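PDB 3CI6: phosphoenolpyruvate-protein phosphotransferase from Acinetobacter sp., which probably transfers, as the full-length enzyme whose GAF domain is this chain, the phosphoryl group of phosphoenolpyruvate to a histidine of an acceptor protein. Local coordinates for residues B[41-52]-B[127-137]; B[90-101]-B[113-121]. All coordinates share one frame; numbering follows the deposited sequence. Where two conformers were deposited one is given.

Interaction 1 (B[41-52]-B[127-137]); sequences KVDVCSIYLLDE and KVMGVLVVQNK. With P4G (1-ethoxy-2-(2-ethoxyethoxy)ethane), chain F.
Cys45 and Leu132 both hold their gamma atoms, SG and CG, trans to the backbone N (chi1 179° and 175°), which sets SG of Cys45 against CD1 of Leu132 at 3.7 Å. CG2 of Val134 touches the same sulfur. On the other face of the sheet, CE1 of Tyr48 lies 3.9 Å from CG2 of Val133. The carbonyl O of Val131 sits at the edge of that ring, in its plane. A water joins Ser46 OG (2.7 Å) to Gln135 OE1 (2.8 Å), and it donates to the glutamine. Ser46 OG is also hydrogen-bonded to Ser62 OG. At one end Asn136 OD1 accepts from Asp43 N at 3.0 Å, with the donor above the amide plane. Lys137 N answers with a nearly straight 2.8 Å bond to Asp43 OD2. From there the strands run on through three antiparallel hydrogen-bonded pairs: Val44 with Gln135, Ser46 with Val133, Tyr48 with Val131. A classic beta bulge sets Met129 and Gly130 together opposite Val122 of strand 116-124. Leu49 CD1 reaches 3.9 Å from C5 of the bound P4G. Strands 56-63 and 116-124 flank the pair in the GAF sheet, and helices 25-40 and 144-167 cover the face that carries Cys45, Leu49 and Leu132.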
loop_
_atom_site.group_PDB
_atom_site.type_symbol
_atom_site.label_atom_id
_atom_site.label_comp_id
_atom_site.label_asym_id
_atom_site.label_seq_id
_atom_site.Cartn_x
_atom_site.Cartn_y
_atom_site.Cartn_z
ATOM N N LYS B 41 12.973 -1.645 -15.258
ATOM C CA LYS B 41 13.491 -2.063 -16.554
ATOM C C LYS B 41 13.620 -3.595 -16.628
ATOM O O LYS B 41 14.703 -4.156 -16.809
ATOM C CB LYS B 41 14.794 -1.358 -16.930
ATOM C CG LYS B 41 14.647 0.169 -16.995
ATOM C CD LYS B 41 13.539 0.596 -17.945
ATOM C CE LYS B 41 13.682 2.042 -18.393
ATOM N NZ LYS B 41 13.055 2.992 -17.439
ATOM N N VAL B 42 12.475 -4.241 -16.477
ATOM C CA VAL B 42 12.379 -5.696 -16.548
ATOM C C VAL B 42 11.529 -6.103 -17.741
ATOM O O VAL B 42 10.731 -5.334 -18.245
ATOM C CB VAL B 42 11.862 -6.303 -15.234
ATOM C CG1 VAL B 42 12.902 -6.061 -14.109
ATOM C CG2 VAL B 42 10.511 -5.732 -14.848
ATOM N N ASP B 43 11.739 -7.324 -18.194
ATOM C CA ASP B 43 11.062 -7.813 -19.392
ATOM C C ASP B 43 9.572 -7.999 -19.176
ATOM O O ASP B 43 8.778 -7.680 -20.062
ATOM C CB ASP B 43 11.658 -9.146 -19.843
ATOM C CG ASP B 43 13.071 -9.014 -20.331
ATOM O OD1 ASP B 43 13.384 -7.983 -20.984
ATOM O OD2 ASP B 43 13.880 -9.964 -20.096
ATOM N N VAL B 44 9.203 -8.553 -18.021
ATOM C CA VAL B 44 7.834 -8.877 -17.726
ATOM C C VAL B 44 7.438 -8.544 -16.309
ATOM O O VAL B 44 8.181 -8.843 -15.379
ATOM C CB VAL B 44 7.546 -10.389 -17.956
ATOM C CG1 VAL B 44 6.121 -10.770 -17.523
ATOM C CG2 VAL B 44 7.849 -10.781 -19.400
ATOM N N CYS B 45 6.282 -7.908 -16.137
ATOM C CA CYS B 45 5.654 -7.801 -14.829
ATOM C C CYS B 45 4.186 -8.152 -14.987
ATOM O O CYS B 45 3.504 -7.556 -15.806
ATOM C CB CYS B 45 5.802 -6.409 -14.296
ATOM S SG CYS B 45 5.001 -6.209 -12.644
ATOM N N SER B 46 3.735 -9.119 -14.210
ATOM C CA SER B 46 2.360 -9.587 -14.280
ATOM C C SER B 46 1.769 -9.706 -12.904
ATOM O O SER B 46 2.481 -9.922 -11.929
ATOM C CB SER B 46 2.306 -10.963 -14.915
ATOM O OG SER B 46 2.975 -11.037 -16.151
ATOM N N ILE B 47 0.442 -9.667 -12.844
ATOM C CA ILE B 47 -0.240 -9.887 -11.581
ATOM C C ILE B 47 -1.325 -10.930 -11.766
ATOM O O ILE B 47 -2.101 -10.908 -12.737
ATOM C CB ILE B 47 -0.798 -8.589 -10.982
ATOM C CG1 ILE B 47 -1.392 -8.832 -9.594
ATOM C CG2 ILE B 47 -1.788 -7.938 -11.928
ATOM C CD1 ILE B 47 -0.465 -9.386 -8.641
ATOM N N TYR B 48 -1.280 -11.914 -10.882
ATOM C CA TYR B 48 -2.250 -12.998 -10.840
ATOM C C TYR B 48 -3.080 -12.798 -9.596
ATOM O O TYR B 48 -2.550 -12.712 -8.466
ATOM C CB TYR B 48 -1.507 -14.372 -10.777
ATOM C CG TYR B 48 -0.694 -14.691 -11.978
ATOM C CD1 TYR B 48 0.595 -14.214 -12.061
ATOM C CD2 TYR B 48 -1.182 -15.460 -13.041
ATOM C CE1 TYR B 48 1.394 -14.458 -13.159
ATOM C CE2 TYR B 48 -0.375 -15.689 -14.135
ATOM C CZ TYR B 48 0.902 -15.183 -14.173
ATOM O OH TYR B 48 1.769 -15.376 -15.272
ATOM N N LEU B 49 -4.396 -12.782 -9.730
ATOM C CA LEU B 49 -5.256 -12.621 -8.566
ATOM C C LEU B 49 -5.915 -13.931 -8.200
ATOM O O LEU B 49 -6.290 -14.734 -9.077
ATOM C CB LEU B 49 -6.349 -11.567 -8.796
ATOM C CG LEU B 49 -5.838 -10.137 -8.957
ATOM C CD1 LEU B 49 -7.066 -9.219 -8.918
ATOM C CD2 LEU B 49 -4.796 -9.800 -7.882
ATOM N N LEU B 50 -6.022 -14.207 -6.918
ATOM C CA LEU B 50 -6.700 -15.410 -6.471
ATOM C C LEU B 50 -8.212 -15.247 -6.697
ATOM O O LEU B 50 -8.827 -14.358 -6.118
ATOM C CB LEU B 50 -6.331 -15.684 -4.999
ATOM C CG LEU B 50 -6.387 -17.144 -4.529
ATOM C CD1 LEU B 50 -5.828 -17.308 -3.108
ATOM C CD2 LEU B 50 -7.829 -17.634 -4.655
ATOM N N ASP B 51 -8.802 -16.147 -7.506
ATOM C CA ASP B 51 -10.185 -16.205 -7.910
ATOM C C ASP B 51 -10.770 -17.286 -7.020
ATOM O O ASP B 51 -10.637 -18.481 -7.290
ATOM C CB ASP B 51 -10.256 -16.568 -9.388
ATOM C CG ASP B 51 -11.667 -16.753 -9.868
ATOM O OD1 ASP B 51 -12.595 -16.656 -9.016
ATOM O OD2 ASP B 51 -11.818 -16.922 -11.084
ATOM N N GLU B 52 -11.415 -16.901 -5.936
ATOM C CA GLU B 52 -11.836 -17.910 -4.983
ATOM C C GLU B 52 -13.050 -18.697 -5.492
ATOM O O GLU B 52 -13.250 -19.827 -5.084
ATOM C CB GLU B 52 -12.121 -17.279 -3.629
ATOM C CG GLU B 52 -11.754 -18.166 -2.467
ATOM C CD GLU B 52 -11.452 -17.374 -1.210
ATOM O OE1 GLU B 52 -11.986 -16.245 -1.070
ATOM O OE2 GLU B 52 -10.679 -17.889 -0.379
ATOM N N LYS B 127 -4.744 -12.872 4.455
ATOM C CA LYS B 127 -5.220 -13.693 3.343
ATOM C C LYS B 127 -4.473 -13.350 2.051
ATOM O O LYS B 127 -4.214 -12.192 1.761
ATOM C CB LYS B 127 -6.715 -13.452 3.124
ATOM C CG LYS B 127 -7.390 -14.265 2.043
ATOM C CD LYS B 127 -8.896 -13.976 2.051
ATOM C CE LYS B 127 -9.612 -14.705 0.945
ATOM N NZ LYS B 127 -9.259 -16.135 0.924
ATOM N N VAL B 128 -4.123 -14.367 1.267
ATOM C CA VAL B 128 -3.478 -14.142 -0.023
ATOM C C VAL B 128 -4.502 -13.708 -1.058
ATOM O O VAL B 128 -5.500 -14.400 -1.272
ATOM C CB VAL B 128 -2.782 -15.413 -0.526
ATOM C CG1 VAL B 128 -2.327 -15.202 -1.943
ATOM C CG2 VAL B 128 -1.600 -15.705 0.362
HETATM N N MSE B 129 -4.307 -12.512 -1.582
HETATM C CA MSE B 129 -5.157 -11.943 -2.591
HETATM C C MSE B 129 -4.627 -12.224 -3.996
HETATM O O MSE B 129 -5.363 -12.141 -4.967
HETATM C CB MSE B 129 -5.261 -10.417 -2.441
HETATM C CG MSE B 129 -5.817 -9.838 -1.138
HETATM SE SE MSE B 129 -7.700 -10.070 -1.040
HETATM C CE MSE B 129 -7.383 -11.434 -0.058
ATOM N N GLY B 130 -3.334 -12.529 -4.114
ATOM C CA GLY B 130 -2.711 -12.664 -5.453
ATOM C C GLY B 130 -1.211 -12.730 -5.329
ATOM O O GLY B 130 -0.685 -12.770 -4.224
ATOM N N VAL B 131 -0.558 -12.778 -6.476
ATOM C CA VAL B 131 0.889 -12.852 -6.576
ATOM C C VAL B 131 1.325 -11.956 -7.715
ATOM O O VAL B 131 0.823 -12.032 -8.809
ATOM C CB VAL B 131 1.365 -14.297 -6.827
ATOM C CG1 VAL B 131 2.891 -14.288 -7.030
ATOM C CG2 VAL B 131 0.923 -15.230 -5.688
ATOM N N LEU B 132 2.298 -11.101 -7.422
ATOM C CA LEU B 132 2.955 -10.288 -8.430
ATOM C C LEU B 132 4.214 -10.998 -8.892
ATOM O O LEU B 132 4.982 -11.509 -8.069
ATOM C CB LEU B 132 3.295 -8.937 -7.839
ATOM C CG LEU B 132 4.079 -8.182 -8.882
ATOM C CD1 LEU B 132 3.214 -7.251 -9.523
ATOM C CD2 LEU B 132 5.432 -7.684 -8.426
ATOM N N VAL B 133 4.410 -11.063 -10.211
ATOM C CA VAL B 133 5.550 -11.758 -10.781
ATOM C C VAL B 133 6.349 -10.816 -11.668
ATOM O O VAL B 133 5.789 -10.173 -12.547
ATOM C CB VAL B 133 5.068 -12.949 -11.595
ATOM C CG1 VAL B 133 6.219 -13.568 -12.331
ATOM C CG2 VAL B 133 4.331 -13.977 -10.683
ATOM N N VAL B 134 7.654 -10.742 -11.444
ATOM C CA VAL B 134 8.605 -10.057 -12.302
ATOM C C VAL B 134 9.498 -11.130 -12.909
ATOM O O VAL B 134 10.027 -12.008 -12.196
ATOM C CB VAL B 134 9.394 -9.007 -11.500
ATOM C CG1 VAL B 134 10.658 -8.615 -12.202
ATOM C CG2 VAL B 134 8.517 -7.788 -11.188
ATOM N N GLN B 135 9.631 -11.129 -14.221
ATOM C CA GLN B 135 10.460 -12.123 -14.919
ATOM C C GLN B 135 11.378 -11.446 -15.911
ATOM O O GLN B 135 11.034 -10.410 -16.476
ATOM C CB GLN B 135 9.609 -13.133 -15.675
ATOM C CG GLN B 135 8.856 -14.067 -14.746
ATOM C CD GLN B 135 7.906 -14.951 -15.523
ATOM O OE1 GLN B 135 6.928 -14.475 -16.127
ATOM N NE2 GLN B 135 8.227 -16.247 -15.570
ATOM N N ASN B 136 12.535 -12.045 -16.141
ATOM C CA ASN B 136 13.461 -11.581 -17.144
ATOM C C ASN B 136 14.031 -12.779 -17.876
ATOM O O ASN B 136 14.123 -13.886 -17.330
ATOM C CB ASN B 136 14.565 -10.773 -16.500
ATOM C CG ASN B 136 14.038 -9.544 -15.901
ATOM O OD1 ASN B 136 13.915 -8.533 -16.600
ATOM N ND2 ASN B 136 13.666 -9.613 -14.618
ATOM N N LYS B 137 14.412 -12.536 -19.122
ATOM C CA LYS B 137 14.946 -13.613 -19.946
ATOM C C LYS B 137 16.212 -14.234 -19.350
ATOM O O LYS B 137 16.316 -15.461 -19.202
ATOM C CB LYS B 137 15.164 -13.083 -21.359
ATOM C CG LYS B 137 13.872 -12.869 -22.090
ATOM C CD LYS B 137 14.097 -12.017 -23.331
ATOM C CE LYS B 137 12.800 -11.701 -24.014
ATOM N NZ LYS B 137 13.090 -11.092 -25.348
HETATM C C8 P4G F . -14.232 -9.348 -8.159
HETATM C C7 P4G F . -13.002 -8.474 -7.985
HETATM O O4 P4G F . -11.923 -9.279 -7.546
HETATM C C6 P4G F . -11.607 -10.192 -8.563
HETATM C C5 P4G F . -10.409 -11.084 -8.401
HETATM O O3 P4G F . -10.302 -12.185 -9.356
HETATM C C4 P4G F . -11.234 -12.150 -10.394
HETATM C C3 P4G F . -10.957 -13.331 -11.235
HETATM O O2 P4G F . -12.113 -13.557 -12.025
HETATM C C2 P4G F . -12.277 -12.533 -12.984
HETATM C C1 P4G F . -13.779 -12.487 -13.246
HETATM O O HOH W 1 4.439 -13.280 -15.609
HETATM O O HOH W 2 -8.149 -11.778 -5.433
#

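Interaction 2 (B[90-101]-B[113-121])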
loop_
_atom_site.group_PDB
_atom_site.type_symbol
_atom_site.label_atom_id
_atom_site.label_comp_id
_atom_site.label_asym_id
_atom_site.label_seq_id
_atom_site.Cartn_x
_atom_site.Cartn_y
_atom_site.Cartn_z
ATOM N N GLU B 90 5.524 -15.759 1.164
ATOM C CA GLU B 90 6.909 -15.244 1.195
ATOM C C GLU B 90 7.279 -14.807 -0.229
ATOM O O GLU B 90 6.831 -15.407 -1.187
ATOM C CB GLU B 90 7.943 -16.355 1.597
ATOM C CG GLU B 90 7.920 -16.859 3.032
ATOM C CD GLU B 90 8.656 -18.170 3.221
ATOM O OE1 GLU B 90 9.216 -18.704 2.247
ATOM O OE2 GLU B 90 8.655 -18.660 4.373
ATOM N N ILE B 91 8.145 -13.789 -0.320
ATOM C CA ILE B 91 8.862 -13.473 -1.537
ATOM C C ILE B 91 9.719 -14.676 -1.954
ATOM O O ILE B 91 10.322 -15.334 -1.077
ATOM C CB ILE B 91 9.790 -12.257 -1.398
ATOM C CG1 ILE B 91 8.955 -11.001 -1.219
ATOM C CG2 ILE B 91 10.683 -12.157 -2.639
ATOM C CD1 ILE B 91 9.782 -9.733 -1.323
ATOM N N VAL B 92 9.688 -14.973 -3.248
ATOM C CA VAL B 92 10.583 -15.946 -3.871
ATOM C C VAL B 92 11.358 -15.183 -4.951
ATOM O O VAL B 92 10.838 -14.853 -5.997
ATOM C CB VAL B 92 9.841 -17.118 -4.474
ATOM C CG1 VAL B 92 10.807 -18.037 -5.183
ATOM C CG2 VAL B 92 9.075 -17.883 -3.416
ATOM N N ASN B 93 12.624 -14.897 -4.646
ATOM C CA ASN B 93 13.484 -14.081 -5.494
ATOM C C ASN B 93 14.599 -14.988 -5.976
ATOM O O ASN B 93 15.557 -15.255 -5.230
ATOM C CB ASN B 93 14.003 -12.887 -4.727
ATOM C CG ASN B 93 14.889 -11.982 -5.564
ATOM O OD1 ASN B 93 15.119 -12.262 -6.757
ATOM N ND2 ASN B 93 15.407 -10.900 -4.939
ATOM N N LEU B 94 14.435 -15.509 -7.190
ATOM C CA LEU B 94 15.349 -16.457 -7.801
ATOM C C LEU B 94 16.149 -15.772 -8.892
ATOM O O LEU B 94 15.624 -15.422 -9.955
ATOM C CB LEU B 94 14.600 -17.621 -8.419
ATOM C CG LEU B 94 14.057 -18.648 -7.455
ATOM C CD1 LEU B 94 13.286 -19.680 -8.297
ATOM C CD2 LEU B 94 15.184 -19.276 -6.661
ATOM N N GLU B 95 17.428 -15.627 -8.634
ATOM C CA GLU B 95 18.322 -15.044 -9.591
ATOM C C GLU B 95 18.369 -15.917 -10.824
ATOM O O GLU B 95 18.332 -15.420 -11.937
ATOM C CB GLU B 95 19.730 -14.919 -9.013
ATOM C CG GLU B 95 20.772 -14.369 -9.959
ATOM C CD GLU B 95 22.157 -14.283 -9.378
ATOM O OE1 GLU B 95 22.361 -14.681 -8.199
ATOM O OE2 GLU B 95 23.054 -13.826 -10.123
ATOM N N ASN B 96 18.494 -17.222 -10.606
ATOM C CA ASN B 96 18.583 -18.154 -11.703
ATOM C C ASN B 96 17.506 -19.211 -11.531
ATOM O O ASN B 96 17.694 -20.208 -10.821
ATOM C CB ASN B 96 19.969 -18.770 -11.737
ATOM C CG ASN B 96 20.195 -19.612 -12.981
ATOM O OD1 ASN B 96 19.251 -19.869 -13.725
ATOM N ND2 ASN B 96 21.415 -20.036 -13.211
ATOM N N ALA B 97 16.367 -18.963 -12.161
ATOM C CA ALA B 97 15.227 -19.820 -12.033
ATOM C C ALA B 97 15.353 -21.062 -12.904
ATOM O O ALA B 97 14.550 -21.979 -12.766
ATOM C CB ALA B 97 13.963 -19.051 -12.381
ATOM N N SER B 98 16.359 -21.108 -13.777
ATOM C CA SER B 98 16.584 -22.287 -14.629
ATOM C C SER B 98 16.825 -23.536 -13.806
ATOM O O SER B 98 16.441 -24.631 -14.209
ATOM C CB SER B 98 17.766 -22.059 -15.556
ATOM O OG SER B 98 18.998 -22.210 -14.861
ATOM N N LYS B 99 17.461 -23.371 -12.650
ATOM C CA LYS B 99 17.744 -24.496 -11.769
ATOM C C LYS B 99 16.462 -25.101 -11.189
ATOM O O LYS B 99 16.481 -26.219 -10.669
ATOM C CB LYS B 99 18.711 -24.057 -10.668
ATOM C CG LYS B 99 20.084 -23.737 -11.225
ATOM C CD LYS B 99 20.819 -22.757 -10.357
ATOM C CE LYS B 99 22.290 -22.684 -10.708
ATOM N NZ LYS B 99 22.978 -21.612 -9.913
ATOM N N HIS B 100 15.349 -24.378 -11.303
ATOM C CA HIS B 100 14.064 -24.827 -10.758
ATOM C C HIS B 100 12.992 -24.908 -11.839
ATOM O O HIS B 100 11.815 -24.940 -11.514
ATOM C CB HIS B 100 13.616 -23.863 -9.648
ATOM C CG HIS B 100 14.643 -23.690 -8.569
ATOM N ND1 HIS B 100 14.716 -24.532 -7.481
ATOM C CD2 HIS B 100 15.653 -22.800 -8.426
ATOM C CE1 HIS B 100 15.726 -24.169 -6.712
ATOM N NE2 HIS B 100 16.308 -23.116 -7.260
ATOM N N GLU B 101 13.405 -24.963 -13.108
ATOM C CA GLU B 101 12.460 -24.879 -14.240
ATOM C C GLU B 101 11.615 -26.139 -14.418
ATOM O O GLU B 101 10.450 -26.080 -14.844
ATOM C CB GLU B 101 13.206 -24.584 -15.551
ATOM C CG GLU B 101 12.295 -24.079 -16.670
ATOM C CD GLU B 101 13.008 -23.955 -18.008
ATOM O OE1 GLU B 101 14.196 -23.547 -18.022
ATOM O OE2 GLU B 101 12.372 -24.269 -19.056
ATOM N N ILE B 113 11.464 -18.150 -22.656
ATOM C CA ILE B 113 11.984 -18.708 -21.401
ATOM C C ILE B 113 12.522 -17.549 -20.541
ATOM O O ILE B 113 13.269 -16.667 -21.014
ATOM C CB ILE B 113 13.081 -19.784 -21.657
ATOM C CG1 ILE B 113 13.163 -20.800 -20.516
ATOM C CG2 ILE B 113 14.459 -19.163 -21.867
ATOM C CD1 ILE B 113 13.567 -22.197 -20.987
ATOM N N TYR B 114 12.112 -17.546 -19.281
ATOM C CA TYR B 114 12.546 -16.524 -18.350
ATOM C C TYR B 114 13.352 -17.163 -17.243
ATOM O O TYR B 114 12.807 -17.881 -16.407
ATOM C CB TYR B 114 11.327 -15.780 -17.766
ATOM C CG TYR B 114 10.492 -15.111 -18.838
ATOM C CD1 TYR B 114 10.937 -13.990 -19.470
ATOM C CD2 TYR B 114 9.231 -15.605 -19.181
ATOM C CE1 TYR B 114 10.200 -13.381 -20.476
ATOM C CE2 TYR B 114 8.464 -14.992 -20.170
ATOM C CZ TYR B 114 8.960 -13.886 -20.818
ATOM O OH TYR B 114 8.239 -13.265 -21.819
ATOM N N ASN B 115 14.635 -16.838 -17.193
ATOM C CA ASN B 115 15.544 -17.452 -16.244
ATOM C C ASN B 115 15.713 -16.694 -14.954
ATOM O O ASN B 115 16.532 -17.069 -14.129
ATOM C CB ASN B 115 16.898 -17.681 -16.894
ATOM C CG ASN B 115 16.836 -18.767 -17.955
ATOM O OD1 ASN B 115 16.216 -19.811 -17.741
ATOM N ND2 ASN B 115 17.368 -18.478 -19.114
ATOM N N SER B 116 14.945 -15.622 -14.764
ATOM C CA SER B 116 14.845 -14.982 -13.455
ATOM C C SER B 116 13.365 -14.874 -13.071
ATOM O O SER B 116 12.513 -14.653 -13.918
ATOM C CB SER B 116 15.493 -13.598 -13.470
ATOM O OG SER B 116 14.589 -12.641 -13.995
ATOM N N PHE B 117 13.086 -15.056 -11.782
ATOM C CA PHE B 117 11.726 -15.021 -11.264
ATOM C C PHE B 117 11.759 -14.299 -9.924
ATOM O O PHE B 117 12.502 -14.680 -9.038
ATOM C CB PHE B 117 11.220 -16.442 -11.019
ATOM C CG PHE B 117 9.849 -16.516 -10.399
ATOM C CD1 PHE B 117 9.709 -16.532 -9.027
ATOM C CD2 PHE B 117 8.697 -16.567 -11.170
ATOM C CE1 PHE B 117 8.490 -16.624 -8.445
ATOM C CE2 PHE B 117 7.438 -16.659 -10.585
ATOM C CZ PHE B 117 7.333 -16.654 -9.226
ATOM N N LEU B 118 10.915 -13.299 -9.794
ATOM C CA LEU B 118 10.734 -12.584 -8.544
ATOM C C LEU B 118 9.245 -12.505 -8.267
ATOM O O LEU B 118 8.509 -11.796 -8.950
ATOM C CB LEU B 118 11.357 -11.192 -8.637
ATOM C CG LEU B 118 11.063 -10.182 -7.542
ATOM C CD1 LEU B 118 11.291 -10.716 -6.147
ATOM C CD2 LEU B 118 11.921 -8.902 -7.772
ATOM N N GLY B 119 8.789 -13.312 -7.316
ATOM C CA GLY B 119 7.341 -13.399 -6.986
ATOM C C GLY B 119 7.106 -12.826 -5.603
ATOM O O GLY B 119 7.881 -13.131 -4.668
ATOM N N VAL B 120 6.062 -12.001 -5.480
ATOM C CA VAL B 120 5.793 -11.261 -4.272
ATOM C C VAL B 120 4.319 -11.491 -3.914
ATOM O O VAL B 120 3.440 -11.314 -4.766
ATOM C CB VAL B 120 6.065 -9.759 -4.460
ATOM C CG1 VAL B 120 5.832 -9.052 -3.154
ATOM C CG2 VAL B 120 7.480 -9.543 -4.954
ATOM N N PRO B 121 4.051 -11.932 -2.691
ATOM C CA PRO B 121 2.637 -12.177 -2.359
ATOM C C PRO B 121 1.896 -10.879 -2.090
ATOM O O PRO B 121 2.447 -9.944 -1.499
ATOM C CB PRO B 121 2.735 -12.970 -1.091
ATOM C CG PRO B 121 3.999 -12.526 -0.480
ATOM C CD PRO B 121 4.944 -12.234 -1.572
#
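OD1 of Asn96 is gripped twice by Ser98, through OG at 2.6 Å and the backbone N at 3.1 Å. Both donors come from the same face of the amide plane, and the N-H bond closes an Asx turn. Asn115 lies across from this turn, with its OD1 3.5 Å from CB of Ser98. Its carbonyl O accepts a short 2.7 Å bond from Ala97 N, the donor standing well above the carbonyl plane. With its CG trans to the backbone N (chi1 176°), Phe117 brings CD1 to 3.6 Å from Val92 O, which meets the ring obliquely. CB of Ala97 packs on CB of Phe117. The Phe117 ring lies close beside Gly119, which has no side chain. On the other face, Leu118 CD1 touches Ile91 CG2 and Asn93 CB, each at 3.8 Å. Asn93 ND2 is hydrogen-bonded to Glu147 and to the carbonyl of Phe142. Leu81 and Val85 of helix 80-88 pack on Phe117, while Ile91 meets Arg13 of the second subunit. Two hydrogen-bonded pairs, Val92 with Gly119 and Leu94 with Phe117, add the short strand 92-94 as an outermost strand of this chain's antiparallel GAF-domain sheet.

Overall arrangement
Both interactions belong to one antiparallel sheet. Strands 127-136 and 116-124 are neighbours in it and bind each other: Val134 N lies 2.8 Å from Leu118 O, and Val120 N 2.8 Å from Leu132 O. The centres of the two contacts are about 11 Å apart. Interaction 1 is buried near the middle of the chain and joins two long central strands through a regular ladder and apolar side chains, with polar bonds at its Asp43 end. Interaction 2 is partly buried and lies at the sheet's edge, where a short ladder gives way to a polar turn. Helix 144-167 packs against both, but interaction 1 also meets helix 25-40, and interaction 2 helix 80-88. Along the sequence, interaction 2 is nested inside the loop that interaction 1 closes.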